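Local coordinates for peptidoglycan hydrolase FlgJ (Sphingomonas sp. A1, PDB 2ZYC), which probably hydrolyses the peptidoglycan layer, as a flagellum-specific muramidase, so that the flagellar rod can be assembled in the periplasm, at residues A[148-151]-A[152-156]; A[30-34]-A[35-39]. The protein carries 2 engineered substitutions. All blocks are in the same frame, centred on the assembly; numbering follows the deposited sequence. Where two conformers were deposited one is given.

This chain is the C-terminal, family 73 glycoside hydrolase part of FlgJ, a mainly helical unit of the lysozyme clan. From the N terminus, helix 3-20 leads to helix 24-35, and contact 2 (30-39) shapes the turn where that second helix ends. Contact 1 (148-156) follows much later, within the last helix, 147-156. The two lie in series; each closes only helical or turn-sized loops, and they neither nest nor cross. Their centres are about 15 Å apart, but their side chains meet: Trp37 of contact 2 lies against Arg152 and Leu149 of contact 1, tying the end of helix 24-35 to the C-terminal helix beside helix 3-20.

Contact 1. Residues A[148-151]-A[152-156]. With PO4 (phosphate ion), chain B.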
ATOM      1  N   ALA A 148      -3.402   7.744 -14.751  1.00 18.33           N
ATOM      2  CA  ALA A 148      -4.506   7.722 -13.786  1.00 18.03           C
ATOM      3  C   ALA A 148      -4.040   8.253 -12.436  1.00 17.81           C
ATOM      4  O   ALA A 148      -4.647   9.174 -11.886  1.00 18.04           O
ATOM      5  CB  ALA A 148      -5.074   6.320 -13.632  1.00 18.33           C
ATOM      6  N   LEU A 149      -2.954   7.677 -11.917  1.00 16.87           N
ATOM      7  CA  LEU A 149      -2.364   8.154 -10.667  1.00 16.18           C
ATOM      8  C   LEU A 149      -1.850   9.588 -10.786  1.00 16.38           C
ATOM      9  O   LEU A 149      -2.121  10.413  -9.914  1.00 15.43           O
ATOM     10  CB  LEU A 149      -1.233   7.230 -10.191  1.00 16.33           C
ATOM     11  CG  LEU A 149      -0.594   7.610  -8.847  1.00 16.24           C
ATOM     12  CD1 LEU A 149      -1.613   7.618  -7.710  1.00 16.28           C
ATOM     13  CD2 LEU A 149       0.583   6.700  -8.511  1.00 16.22           C
ATOM     14  N   ARG A 150      -1.113   9.888 -11.856  1.00 16.46           N
ATOM     15  CA  ARG A 150      -0.584  11.242 -12.050  1.00 16.88           C
ATOM     16  C   ARG A 150      -1.670  12.327 -11.939  1.00 16.23           C
ATOM     17  O   ARG A 150      -1.501  13.305 -11.210  1.00 15.89           O
ATOM     18  CB  ARG A 150       0.147  11.346 -13.387  1.00 17.57           C
ATOM     19  CG  ARG A 150       0.854  12.676 -13.617  1.00 20.56           C
ATOM     20  CD  ARG A 150       1.977  12.549 -14.659  1.00 26.31           C
ATOM     21  NE  ARG A 150       1.716  11.520 -15.673  1.00 29.92           N
ATOM     22  CZ  ARG A 150       2.313  10.324 -15.716  1.00 31.29           C
ATOM     23  NH1 ARG A 150       3.223   9.986 -14.804  1.00 32.01           N
ATOM     24  NH2 ARG A 150       1.997   9.459 -16.672  1.00 31.23           N
ATOM     25  N   GLN A 151      -2.786  12.134 -12.641  1.00 15.82           N
ATOM     26  CA  GLN A 151      -3.899  13.092 -12.645  0.50 15.86           C
ATOM     27  C   GLN A 151      -4.500  13.268 -11.249  1.00 15.26           C
ATOM     28  O   GLN A 151      -4.825  14.381 -10.825  1.00 14.80           O
ATOM     29  CB  GLN A 151      -4.978  12.641 -13.631  0.50 15.98           C
ATOM     30  CG  GLN A 151      -4.548  12.709 -15.100  0.50 16.96           C
ATOM     31  CD  GLN A 151      -5.504  11.988 -16.041  0.50 17.14           C
ATOM     32  OE1 GLN A 151      -6.538  11.459 -15.626  0.50 19.28           O
ATOM     33  NE2 GLN A 151      -5.154  11.961 -17.323  0.50 19.24           N
ATOM     34  N   ARG A 152      -4.656  12.153 -10.541  1.00 14.09           N
ATOM     35  CA  ARG A 152      -5.219  12.189  -9.193  1.00 13.75           C
ATOM     36  C   ARG A 152      -4.280  12.858  -8.184  1.00 13.15           C
ATOM     37  O   ARG A 152      -4.733  13.567  -7.291  1.00 13.12           O
ATOM     38  CB  ARG A 152      -5.623  10.787  -8.733  1.00 13.38           C
ATOM     39  CG  ARG A 152      -6.847  10.282  -9.486  1.00 13.87           C
ATOM     40  CD  ARG A 152      -7.136   8.826  -9.203  1.00 16.93           C
ATOM     41  NE  ARG A 152      -8.284   8.389  -9.996  1.00 16.87           N
ATOM     42  CZ  ARG A 152      -8.405   7.189 -10.554  1.00 18.40           C
ATOM     43  NH1 ARG A 152      -7.446   6.280 -10.421  1.00 18.13           N
ATOM     44  NH2 ARG A 152      -9.490   6.905 -11.258  1.00 18.79           N
ATOM     45  N   LEU A 153      -2.975  12.649  -8.338  1.00 12.80           N
ATOM     46  CA  LEU A 153      -2.013  13.329  -7.465  1.00 12.66           C
ATOM     47  C   LEU A 153      -2.053  14.843  -7.681  1.00 12.76           C
ATOM     48  O   LEU A 153      -2.034  15.606  -6.719  1.00 12.62           O
ATOM     49  CB  LEU A 153      -0.594  12.785  -7.653  1.00 12.90           C
ATOM     50  CG  LEU A 153      -0.324  11.329  -7.236  1.00 13.94           C
ATOM     51  CD1 LEU A 153       1.038  10.877  -7.763  1.00 15.82           C
ATOM     52  CD2 LEU A 153      -0.415  11.148  -5.727  1.00 14.82           C
ATOM     53  N   MET A 154      -2.110  15.265  -8.943  1.00 13.11           N
ATOM     54  CA  MET A 154      -2.226  16.685  -9.285  0.50 14.11           C
ATOM     55  C   MET A 154      -3.500  17.286  -8.697  1.00 13.53           C
ATOM     56  O   MET A 154      -3.474  18.347  -8.064  1.00 13.68           O
ATOM     57  CB  MET A 154      -2.219  16.867 -10.801  0.50 13.76           C
ATOM     58  CG  MET A 154      -0.878  16.591 -11.449  0.50 14.93           C
ATOM     59  SD  MET A 154      -1.008  16.610 -13.239  0.50 17.31           S
ATOM     60  CE  MET A 154      -1.690  18.243 -13.543  0.50 17.42           C
ATOM     61  N   ALA A 155      -4.622  16.590  -8.899  1.00 13.29           N
ATOM     62  CA  ALA A 155      -5.907  17.027  -8.355  1.00 12.65           C
ATOM     63  C   ALA A 155      -5.883  17.140  -6.836  1.00 12.39           C
ATOM     64  O   ALA A 155      -6.551  18.001  -6.279  1.00 12.08           O
ATOM     65  CB  ALA A 155      -7.036  16.088  -8.793  1.00 13.30           C
ATOM     66  N   SER A 156      -5.090  16.295  -6.177  1.00 11.50           N
ATOM     67  CA  SER A 156      -5.021  16.260  -4.718  0.50 11.95           C
ATOM     68  C   SER A 156      -4.281  17.467  -4.127  1.00 11.62           C
ATOM     69  O   SER A 156      -4.563  17.890  -3.007  1.00 11.52           O
ATOM     70  CB  SER A 156      -4.351  14.958  -4.263  0.50 12.07           C
ATOM     71  OG  SER A 156      -4.334  14.848  -2.855  0.50 13.26           O
TER
HETATM   72  P   PO4 B 401     -12.032   9.555  -9.681  1.00 26.93           P
HETATM   73  O1  PO4 B 401     -10.666  10.144  -9.958  1.00 26.01           O
HETATM   74  O2  PO4 B 401     -13.002  10.096 -10.708  1.00 27.26           O
HETATM   75  O3  PO4 B 401     -11.961   8.054  -9.829  1.00 27.80           O
HETATM   76  O4  PO4 B 401     -12.506   9.901  -8.288  1.00 23.21           O
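The Arg152 guanidinium passes Ala148 obliquely, NH1 lying 4.0 Å from Ala148 CB, and presents its edge to a phosphate ion, probably from the crystallisation liquor. Phosphate O1 sits in the guanidinium plane and takes a nearly straight bond from Arg152 NE (3.0 Å, 166°), while Arg152 NH2 adds a weak, bent one to O3. A cation-pi contact with Trp37 engages the same group, and the backbone N atoms of Ala2 and Gln3 also bind the phosphate. With CG anti to the carbonyl carbon (chi1 -71°) and the chain extended from CG to NE, Arg152 runs past Ala148 O, its CG 3.4 Å away, to the phosphate. Putting an alanine here would probably leave the phosphate without its guanidinium partner and the Trp37 ring without its cation. One turn's spacing also joins Leu149 CG to Leu153 CD1, 3.8 Å apart. Leu149 is buried against His25, Val28 and Ala29, and Leu153 lies on His25 and Trp10, while Ala148, Arg150, Gln151, Met154 and Ala155 lie outward. The backbone bond from Leu153 N to Leu149 O (2.9 Å) continues the i to i+4 pattern of a surface helix, here 147-156, the chain's last, packed on helices 3-20 and 24-35.

Contact 2. Residues A[30-34]-A[35-39]; sequences QAALE and TGWGK
With chi1 at 62°, Thr35 sets OG1 between its own backbone N and carbonyl carbon and turns it back on Ala31 O; Trp37, with CG anti to its carbonyl carbon, brings a face of its indole against Ala32. The backbone joining them is a Schellman motif that ends helix 24-35, with Gly36 at positive phi the first residue to leave helical angles. The motif's six-to-one bond runs from Trp37 N to Ala32 O, 2.8 Å and almost straight at 171°, with the donor in the carbonyl plane on a lone pair. Thr35 OG1 works both ways: it donates to Ala31 O over 2.8 Å, tilted 33° from that carbonyl's plane, and accepts from Gly38 N at 3.0 Å, an ST motif. Ala31 O thus receives the hydroxyl besides a weak bond from Thr35 N. A type I' turn from Gly36 to Lys39 overlaps the motif, closed by Lys39 N to Gly36 O. On the helix, Glu34, its chain bent at chi2, hydrogen-bonds with OE1 to Asn55 and with OE2 to Tyr136, while Phe5 of helix 3-20 packs on Ala31, Ala32 and Thr35. Over one indole face, Ala32 CB makes a CH-pi contact 3.6 Å from the centroid of Trp37's six-membered ring.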
ATOM      1  N   GLN A  30       0.752   1.478  -4.565  1.00 11.83           N
ATOM      2  CA  GLN A  30       0.691   0.115  -4.055  1.00 12.12           C
ATOM      3  C   GLN A  30      -0.641  -0.175  -3.359  1.00 12.33           C
ATOM      4  O   GLN A  30      -1.262  -1.227  -3.597  1.00 12.35           O
ATOM      5  CB  GLN A  30       1.861  -0.184  -3.131  1.00 12.20           C
ATOM      6  CG  GLN A  30       1.980  -1.684  -2.834  1.00 12.99           C
ATOM      7  CD  GLN A  30       3.041  -2.004  -1.816  1.00 13.84           C
ATOM      8  OE1 GLN A  30       3.683  -1.107  -1.266  1.00 13.70           O
ATOM      9  NE2 GLN A  30       3.237  -3.297  -1.553  1.00 16.23           N
ATOM     10  N   ALA A  31      -1.075   0.763  -2.523  1.00 12.40           N
ATOM     11  CA  ALA A  31      -2.354   0.650  -1.816  1.00 12.33           C
ATOM     12  C   ALA A  31      -3.527   0.607  -2.807  1.00 12.63           C
ATOM     13  O   ALA A  31      -4.468  -0.168  -2.626  1.00 12.95           O
ATOM     14  CB  ALA A  31      -2.514   1.790  -0.841  1.00 12.40           C
ATOM     15  N   ALA A  32      -3.451   1.439  -3.843  1.00 12.55           N
ATOM     16  CA  ALA A  32      -4.444   1.464  -4.922  1.00 13.21           C
ATOM     17  C   ALA A  32      -4.537   0.120  -5.652  1.00 12.91           C
ATOM     18  O   ALA A  32      -5.633  -0.376  -5.917  1.00 13.05           O
ATOM     19  CB  ALA A  32      -4.122   2.569  -5.915  1.00 12.53           C
ATOM     20  N   LEU A  33      -3.387  -0.455  -5.991  1.00 13.43           N
ATOM     21  CA  LEU A  33      -3.362  -1.741  -6.679  1.00 13.90           C
ATOM     22  C   LEU A  33      -3.988  -2.823  -5.793  1.00 14.32           C
ATOM     23  O   LEU A  33      -4.795  -3.643  -6.263  1.00 14.22           O
ATOM     24  CB  LEU A  33      -1.924  -2.118  -7.053  1.00 14.22           C
ATOM     25  CG  LEU A  33      -1.746  -3.460  -7.784  1.00 14.52           C
ATOM     26  CD1 LEU A  33      -2.534  -3.467  -9.094  1.00 17.66           C
ATOM     27  CD2 LEU A  33      -0.273  -3.718  -8.046  1.00 14.87           C
ATOM     28  N   GLU A  34      -3.628  -2.803  -4.511  1.00 14.27           N
ATOM     29  CA  GLU A  34      -4.081  -3.826  -3.566  1.00 15.24           C
ATOM     30  C   GLU A  34      -5.581  -3.814  -3.299  1.00 15.96           C
ATOM     31  O   GLU A  34      -6.177  -4.856  -3.031  1.00 16.38           O
ATOM     32  CB  GLU A  34      -3.314  -3.727  -2.240  1.00 14.78           C
ATOM     33  CG  GLU A  34      -1.868  -4.201  -2.331  1.00 15.48           C
ATOM     34  CD  GLU A  34      -1.740  -5.592  -2.952  1.00 17.54           C
ATOM     35  OE1 GLU A  34      -2.496  -6.500  -2.546  1.00 16.89           O
ATOM     36  OE2 GLU A  34      -0.874  -5.776  -3.837  1.00 19.16           O
ATOM     37  N   THR A  35      -6.196  -2.642  -3.388  1.00 16.77           N
ATOM     38  CA  THR A  35      -7.584  -2.498  -2.956  1.00 18.07           C
ATOM     39  C   THR A  35      -8.500  -1.921  -4.030  1.00 18.42           C
ATOM     40  O   THR A  35      -9.609  -1.499  -3.716  1.00 18.67           O
ATOM     41  CB  THR A  35      -7.697  -1.589  -1.707  1.00 18.29           C
ATOM     42  OG1 THR A  35      -7.218  -0.279  -2.028  1.00 19.61           O
ATOM     43  CG2 THR A  35      -6.926  -2.159  -0.529  1.00 19.01           C
ATOM     44  N   GLY A  36      -8.040  -1.903  -5.279  1.00 19.34           N
ATOM     45  CA  GLY A  36      -8.805  -1.308  -6.380  1.00 20.49           C
ATOM     46  C   GLY A  36      -9.165   0.125  -6.053  1.00 21.69           C
ATOM     47  O   GLY A  36     -10.346   0.497  -6.051  1.00 21.49           O
ATOM     48  N   TRP A  37      -8.144   0.921  -5.733  1.00 22.13           N
ATOM     49  CA  TRP A  37      -8.330   2.323  -5.347  1.00 23.37           C
ATOM     50  C   TRP A  37      -9.363   2.466  -4.225  1.00 24.12           C
ATOM     51  O   TRP A  37     -10.236   3.336  -4.275  1.00 25.04           O
ATOM     52  CB  TRP A  37      -8.711   3.179  -6.569  1.00 23.03           C
ATOM     53  CG  TRP A  37      -7.714   3.136  -7.681  1.00 22.78           C
ATOM     54  CD1 TRP A  37      -7.636   2.202  -8.674  1.00 22.80           C
ATOM     55  CD2 TRP A  37      -6.653   4.067  -7.922  1.00 21.71           C
ATOM     56  NE1 TRP A  37      -6.585   2.481  -9.510  1.00 23.62           N
ATOM     57  CE2 TRP A  37      -5.970   3.627  -9.081  1.00 22.42           C
ATOM     58  CE3 TRP A  37      -6.208   5.230  -7.270  1.00 22.07           C
ATOM     59  CZ2 TRP A  37      -4.859   4.302  -9.602  1.00 22.49           C
ATOM     60  CZ3 TRP A  37      -5.106   5.908  -7.796  1.00 22.31           C
ATOM     61  CH2 TRP A  37      -4.445   5.440  -8.951  1.00 22.45           C
ATOM     62  N   GLY A  38      -9.272   1.587  -3.228  1.00 24.64           N
ATOM     63  CA  GLY A  38     -10.167   1.599  -2.077  1.00 25.60           C
ATOM     64  C   GLY A  38     -11.436   0.759  -2.194  1.00 25.92           C
ATOM     65  O   GLY A  38     -12.080   0.483  -1.187  1.00 26.82           O
ATOM     66  N   LYS A  39     -11.779   0.334  -3.408  1.00 26.03           N
ATOM     67  CA  LYS A  39     -13.054  -0.361  -3.666  1.00 26.35           C
ATOM     68  C   LYS A  39     -13.187  -1.765  -3.053  1.00 25.99           C
ATOM     69  O   LYS A  39     -14.308  -2.207  -2.766  1.00 26.07           O
ATOM     70  CB  LYS A  39     -13.340  -0.431  -5.174  1.00 26.23           C
ATOM     71  CG  LYS A  39     -13.726   0.899  -5.821  1.00 27.01           C
ATOM     72  CD  LYS A  39     -14.002   0.742  -7.323  1.00 27.98           C
ATOM     73  CE  LYS A  39     -12.718   0.855  -8.172  1.00 30.71           C
ATOM     74  NZ  LYS A  39     -12.293   2.277  -8.409  1.00 32.51           N
TER